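Local coordinates for protein threonine synthase (Brucella melitensis bv. 1, PDB 4F4F) that probably catalyses the pyridoxal-phosphate-dependent conversion of O-phospho-L-homoserine and water to L-threonine and phosphate, the last step of threonine biosynthesis, at residues K54-V59 / D91-L96; Y85-H90 / A120-A125. All coordinates share one frame; numbering follows the deposited sequence.

In the fold
Both contacts are largely buried and use consecutive pieces of the chain, 85-90 in interaction 2 and 91-96 in interaction 1, but they face different partners. Interaction 1 sets the start of helix 56-64 against the loop leading into strand 96-100; it is the more peripheral, its centre about 18 Å from the centre of the chain, with exposed Ala92 at its margin. Interaction 2, about 13 Å from that centre, sets the end of helix 74-86 and its following loop against helix 117-134. The first is aromatic and aliphatic with one bridging water; the second mixes apolar contact with polar ends bonded outside its segments. They touch at several points, among them Val93 CG1, 3.8 Å from Tyr85 CD1.

Interaction 1 of 2, residues K54-V59 / D91-L96; sequences KSYVEV and DAVCPL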
loop_
_atom_site.group_PDB
_atom_site.type_symbol
_atom_site.label_atom_id
_atom_site.label_comp_id
_atom_site.label_asym_id
_atom_site.label_seq_id
_atom_site.Cartn_x
_atom_site.Cartn_y
_atom_site.Cartn_z
ATOM N N LYS A 54 4.497 24.396 2.145
ATOM C CA LYS A 54 5.284 23.554 3.043
ATOM C C LYS A 54 5.848 22.360 2.260
ATOM O O LYS A 54 5.210 21.837 1.333
ATOM C CB LYS A 54 4.414 23.057 4.204
ATOM N N SER A 55 6.976 21.866 2.736
ATOM C CA SER A 55 7.618 20.686 2.162
ATOM C C SER A 55 6.738 19.463 2.378
ATOM O O SER A 55 5.840 19.475 3.234
ATOM C CB SER A 55 8.976 20.472 2.827
ATOM O OG SER A 55 8.804 19.953 4.118
ATOM N N TYR A 56 7.004 18.400 1.611
ATOM C CA TYR A 56 6.319 17.113 1.806
ATOM C C TYR A 56 6.435 16.669 3.255
ATOM O O TYR A 56 5.448 16.265 3.861
ATOM C CB TYR A 56 6.882 16.002 0.875
ATOM C CG TYR A 56 6.081 14.731 0.935
ATOM C CD1 TYR A 56 6.319 13.782 1.917
ATOM C CD2 TYR A 56 5.042 14.499 0.049
ATOM C CE1 TYR A 56 5.582 12.622 2.010
ATOM C CE2 TYR A 56 4.300 13.332 0.111
ATOM C CZ TYR A 56 4.549 12.395 1.093
ATOM O OH TYR A 56 3.785 11.248 1.172
ATOM N N VAL A 57 7.653 16.738 3.806
ATOM C CA VAL A 57 7.879 16.346 5.187
ATOM C C VAL A 57 7.046 17.194 6.147
ATOM O O VAL A 57 6.441 16.673 7.033
ATOM C CB VAL A 57 9.382 16.411 5.532
ATOM C CG1 VAL A 57 9.636 16.326 7.039
ATOM C CG2 VAL A 57 10.108 15.312 4.780
ATOM N N GLU A 58 7.001 18.496 5.952
ATOM C CA GLU A 58 6.221 19.352 6.832
ATOM C C GLU A 58 4.727 19.068 6.765
ATOM O O GLU A 58 4.039 19.111 7.777
ATOM C CB GLU A 58 6.478 20.816 6.502
ATOM C CG GLU A 58 7.862 21.303 6.897
ATOM C CD GLU A 58 8.150 22.679 6.313
ATOM O OE1 GLU A 58 7.765 22.974 5.159
ATOM O OE2 GLU A 58 8.778 23.474 6.988
ATOM N N VAL A 59 4.214 18.757 5.572
ATOM C CA VAL A 59 2.817 18.426 5.439
ATOM C C VAL A 59 2.539 17.090 6.129
ATOM O O VAL A 59 1.534 16.933 6.807
ATOM C CB VAL A 59 2.371 18.384 3.963
ATOM C CG1 VAL A 59 0.950 17.839 3.814
ATOM C CG2 VAL A 59 2.457 19.788 3.346
ATOM N N ASP A 91 12.855 15.971 -4.943
ATOM C CA ASP A 91 12.678 17.005 -3.910
ATOM C C ASP A 91 11.233 17.148 -3.426
ATOM O O ASP A 91 11.004 17.481 -2.265
ATOM C CB ASP A 91 13.218 18.372 -4.409
ATOM C CG ASP A 91 14.746 18.431 -4.427
ATOM O OD1 ASP A 91 15.383 17.556 -3.811
ATOM O OD2 ASP A 91 15.317 19.317 -5.084
ATOM N N ALA A 92 10.263 16.974 -4.323
ATOM C CA ALA A 92 8.844 16.997 -3.943
ATOM C C ALA A 92 8.342 15.716 -3.287
ATOM O O ALA A 92 7.180 15.672 -2.843
ATOM C CB ALA A 92 7.981 17.288 -5.170
ATOM N N VAL A 93 9.175 14.676 -3.301
ATOM C CA VAL A 93 8.848 13.314 -2.801
ATOM C C VAL A 93 7.873 12.617 -3.755
ATOM O O VAL A 93 8.244 11.604 -4.332
ATOM C CB VAL A 93 8.370 13.272 -1.320
ATOM C CG1 VAL A 93 8.145 11.825 -0.843
ATOM C CG2 VAL A 93 9.397 13.993 -0.430
ATOM N N CYS A 94 6.656 13.158 -3.905
ATOM C CA CYS A 94 5.638 12.653 -4.810
ATOM C C CYS A 94 5.189 13.779 -5.769
ATOM O O CYS A 94 4.266 14.530 -5.463
ATOM C CB CYS A 94 4.441 12.164 -3.995
ATOM S SG CYS A 94 4.807 10.808 -2.842
ATOM N N PRO A 95 5.845 13.916 -6.924
ATOM C CA PRO A 95 5.564 15.087 -7.786
ATOM C C PRO A 95 4.425 14.837 -8.773
ATOM O O PRO A 95 4.171 13.688 -9.128
ATOM C CB PRO A 95 6.833 15.250 -8.558
ATOM C CG PRO A 95 7.361 13.846 -8.684
ATOM C CD PRO A 95 7.018 13.167 -7.386
ATOM N N LEU A 96 3.742 15.907 -9.174
ATOM C CA LEU A 96 2.765 15.846 -10.276
ATOM C C LEU A 96 3.446 16.064 -11.634
ATOM O O LEU A 96 4.372 16.861 -11.754
ATOM C CB LEU A 96 1.663 16.890 -10.072
ATOM C CG LEU A 96 0.732 16.709 -8.878
ATOM C CD1 LEU A 96 -0.068 18.013 -8.617
ATOM C CD2 LEU A 96 -0.206 15.522 -9.050
HETATM O O HOH W 1 9.499 18.427 -0.239
#
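The first turn of helix 56-64 faces the irregular loop 91-96, with Tyr56 CA and Ala92 CA 6.3 Å apart and no direct hydrogen bond between the two segments. The helix opens with a capping box: Glu58 N donates to Ser55 OG, and Ser55 N donates to Glu58 OE1 on its anti lone pair, 2.8 Å away. Beside this cap, a water accepts from Tyr56 N and donates to Asp91 O, bridging the first-turn amide to the loop carbonyl. On the helix side, Tyr56 makes nearly all the contact. A chi1 of -173° swings the Tyr56 ring away from its own amide nitrogen and against Val93, which covers one face and meets it at about a right angle. Val93 CG1 sits over the ring centre in a CH-pi contact, 3.8 Å from the centroid and 9° off the normal, while Val93 CG2 packs 3.5 Å from Tyr56 CB. Val237 and Thr241 of helix 236-245 also touch Tyr56, and Tyr85 meets it edge-to-face, so the ring joins the N-terminal helices to the approach to strand 96-100. Cys94 adds an oblique sulfur-aromatic contact, its SG 3.9 Å from Tyr56 CE2.

Interaction 2 of 2, residues Y85-H90 / A120-A125; sequences YGTFRH and AMQLLA
Van der Waals contact brings Tyr85 against Leu123, with a looser approach of Phe88 to Gln122, where the end of helix 74-86 and the loop after it meet helix 117-134. Tyr85 reaches across with its phenolic end: OH lies 3.8 Å from Leu123 CB and 4.1 Å from Leu123 CD2, with Leu123 CB oblique to the ring. Phe88 offers an edge, near the ring plane, to Gln122 CG, 4.4 Å from Phe88 CE1. Thr87 and Gln122 bring polar and aliphatic atoms together without a hydrogen bond between them. Thr87 CG2 approaches Gln122 OE1 at 3.6 Å, and Thr87 OG1 lies equally close to Gln122 CG. The glutamine chain's bend at chi2 (-67°) brings the amide to Thr87, which it meets at a slant.

The polar ends are bonded to residues outside the two segments. Tyr85 OH bonds to Val119 O, linking the tyrosine to the preceding turn of helix 117-134, and Thr87 OG1 bonds to Ala84 O. Both ends of the buried Gln122 amide are held, OE1 by Arg126 NH1 and NE2 by Glu155 O. Within the loop, Arg89 NH2 donates to Thr87 O at 2.8 Å.

Helix 117-134, which begins at the lysine predicted to carry the cofactor, is contacted by the end of helix 74-86 and by helix 148-157, with Gln122 reaching both; helix 229-232 touches Met121 and Leu124.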
loop_
_atom_site.group_PDB
_atom_site.type_symbol
_atom_site.label_atom_id
_atom_site.label_comp_id
_atom_site.label_asym_id
_atom_site.label_seq_id
_atom_site.Cartn_x
_atom_site.Cartn_y
_atom_site.Cartn_z
ATOM N N TYR A 85 11.519 10.042 4.037
ATOM C CA TYR A 85 11.307 10.649 2.715
ATOM C C TYR A 85 12.601 11.165 2.076
ATOM O O TYR A 85 12.653 11.448 0.881
ATOM C CB TYR A 85 10.111 11.632 2.777
ATOM C CG TYR A 85 8.908 10.794 3.155
ATOM C CD1 TYR A 85 8.466 9.761 2.312
ATOM C CD2 TYR A 85 8.274 10.956 4.378
ATOM C CE1 TYR A 85 7.445 8.927 2.674
ATOM C CE2 TYR A 85 7.224 10.126 4.745
ATOM C CZ TYR A 85 6.804 9.130 3.894
ATOM O OH TYR A 85 5.786 8.290 4.278
ATOM N N GLY A 86 13.660 11.227 2.861
ATOM C CA GLY A 86 15.009 11.430 2.342
ATOM C C GLY A 86 15.447 10.263 1.454
ATOM O O GLY A 86 16.356 10.421 0.638
ATOM N N THR A 87 14.795 9.101 1.573
ATOM C CA THR A 87 15.060 7.988 0.668
ATOM C C THR A 87 14.431 8.125 -0.710
ATOM O O THR A 87 14.655 7.292 -1.583
ATOM C CB THR A 87 14.594 6.623 1.237
ATOM O OG1 THR A 87 13.178 6.511 1.219
ATOM C CG2 THR A 87 15.150 6.347 2.663
ATOM N N PHE A 88 13.608 9.144 -0.899
ATOM C CA PHE A 88 12.944 9.371 -2.185
ATOM C C PHE A 88 13.803 10.347 -2.982
ATOM O O PHE A 88 14.124 11.441 -2.509
ATOM C CB PHE A 88 11.544 9.952 -1.931
ATOM C CG PHE A 88 10.499 8.918 -1.670
ATOM C CD1 PHE A 88 10.572 8.109 -0.560
ATOM C CD2 PHE A 88 9.453 8.743 -2.571
ATOM C CE1 PHE A 88 9.637 7.107 -0.349
ATOM C CE2 PHE A 88 8.507 7.768 -2.358
ATOM C CZ PHE A 88 8.603 6.958 -1.241
ATOM N N ARG A 89 14.177 9.952 -4.191
ATOM C CA ARG A 89 15.056 10.745 -5.053
ATOM C C ARG A 89 14.188 11.718 -5.849
ATOM O O ARG A 89 14.026 11.602 -7.075
ATOM C CB ARG A 89 15.825 9.844 -6.003
ATOM C CG ARG A 89 16.968 9.034 -5.378
ATOM C CD ARG A 89 16.556 7.953 -4.378
ATOM N NE ARG A 89 17.732 7.112 -4.085
ATOM C CZ ARG A 89 17.799 6.105 -3.202
ATOM N NH1 ARG A 89 18.938 5.436 -3.085
ATOM N NH2 ARG A 89 16.766 5.743 -2.440
ATOM N N HIS A 90 13.562 12.631 -5.143
ATOM C CA HIS A 90 12.832 13.716 -5.763
ATOM C C HIS A 90 12.555 14.708 -4.689
ATOM O O HIS A 90 12.064 14.338 -3.608
ATOM C CB HIS A 90 11.500 13.287 -6.429
ATOM C CG HIS A 90 11.002 14.311 -7.395
ATOM N ND1 HIS A 90 10.483 15.487 -6.992
ATOM C CD2 HIS A 90 11.049 14.356 -8.792
ATOM C CE1 HIS A 90 10.169 16.228 -8.067
ATOM N NE2 HIS A 90 10.522 15.540 -9.174
ATOM N N ALA A 120 4.547 4.213 2.370
ATOM C CA ALA A 120 4.157 3.770 3.701
ATOM C C ALA A 120 5.304 2.955 4.365
ATOM O O ALA A 120 5.541 3.112 5.542
ATOM C CB ALA A 120 2.857 2.955 3.677
ATOM N N MET A 121 5.971 2.078 3.621
ATOM C CA MET A 121 6.948 1.185 4.259
ATOM C C MET A 121 8.095 1.923 4.925
ATOM O O MET A 121 8.533 1.565 6.017
ATOM C CB MET A 121 7.553 0.203 3.268
ATOM C CG MET A 121 6.592 -0.838 2.879
ATOM S SD MET A 121 6.521 -2.179 4.064
ATOM C CE MET A 121 5.931 -3.236 2.736
ATOM N N GLN A 122 8.593 2.953 4.261
ATOM C CA GLN A 122 9.801 3.618 4.734
ATOM C C GLN A 122 9.519 4.304 6.082
ATOM O O GLN A 122 10.384 4.360 6.949
ATOM C CB GLN A 122 10.301 4.620 3.675
ATOM C CG GLN A 122 10.976 3.987 2.470
ATOM C CD GLN A 122 12.288 3.314 2.816
ATOM O OE1 GLN A 122 12.995 3.728 3.752
ATOM N NE2 GLN A 122 12.610 2.237 2.082
ATOM N N LEU A 123 8.302 4.770 6.282
ATOM C CA LEU A 123 7.940 5.384 7.565
ATOM C C LEU A 123 7.539 4.320 8.584
ATOM O O LEU A 123 7.964 4.377 9.757
ATOM C CB LEU A 123 6.826 6.425 7.373
ATOM C CG LEU A 123 6.385 7.205 8.629
ATOM C CD1 LEU A 123 7.581 7.865 9.285
ATOM C CD2 LEU A 123 5.247 8.197 8.321
ATOM N N LEU A 124 6.704 3.366 8.151
ATOM C CA LEU A 124 6.283 2.237 9.006
ATOM C C LEU A 124 7.485 1.556 9.663
ATOM O O LEU A 124 7.467 1.278 10.859
ATOM C CB LEU A 124 5.503 1.169 8.203
ATOM C CG LEU A 124 5.178 -0.146 8.942
ATOM C CD1 LEU A 124 4.349 0.235 10.177
ATOM C CD2 LEU A 124 4.386 -1.144 8.118
ATOM N N ALA A 125 8.522 1.257 8.895
ATOM C CA ALA A 125 9.676 0.526 9.467
ATOM C C ALA A 125 10.368 1.369 10.572
ATOM O O ALA A 125 10.770 0.813 11.612
ATOM C CB ALA A 125 10.651 0.075 8.391
#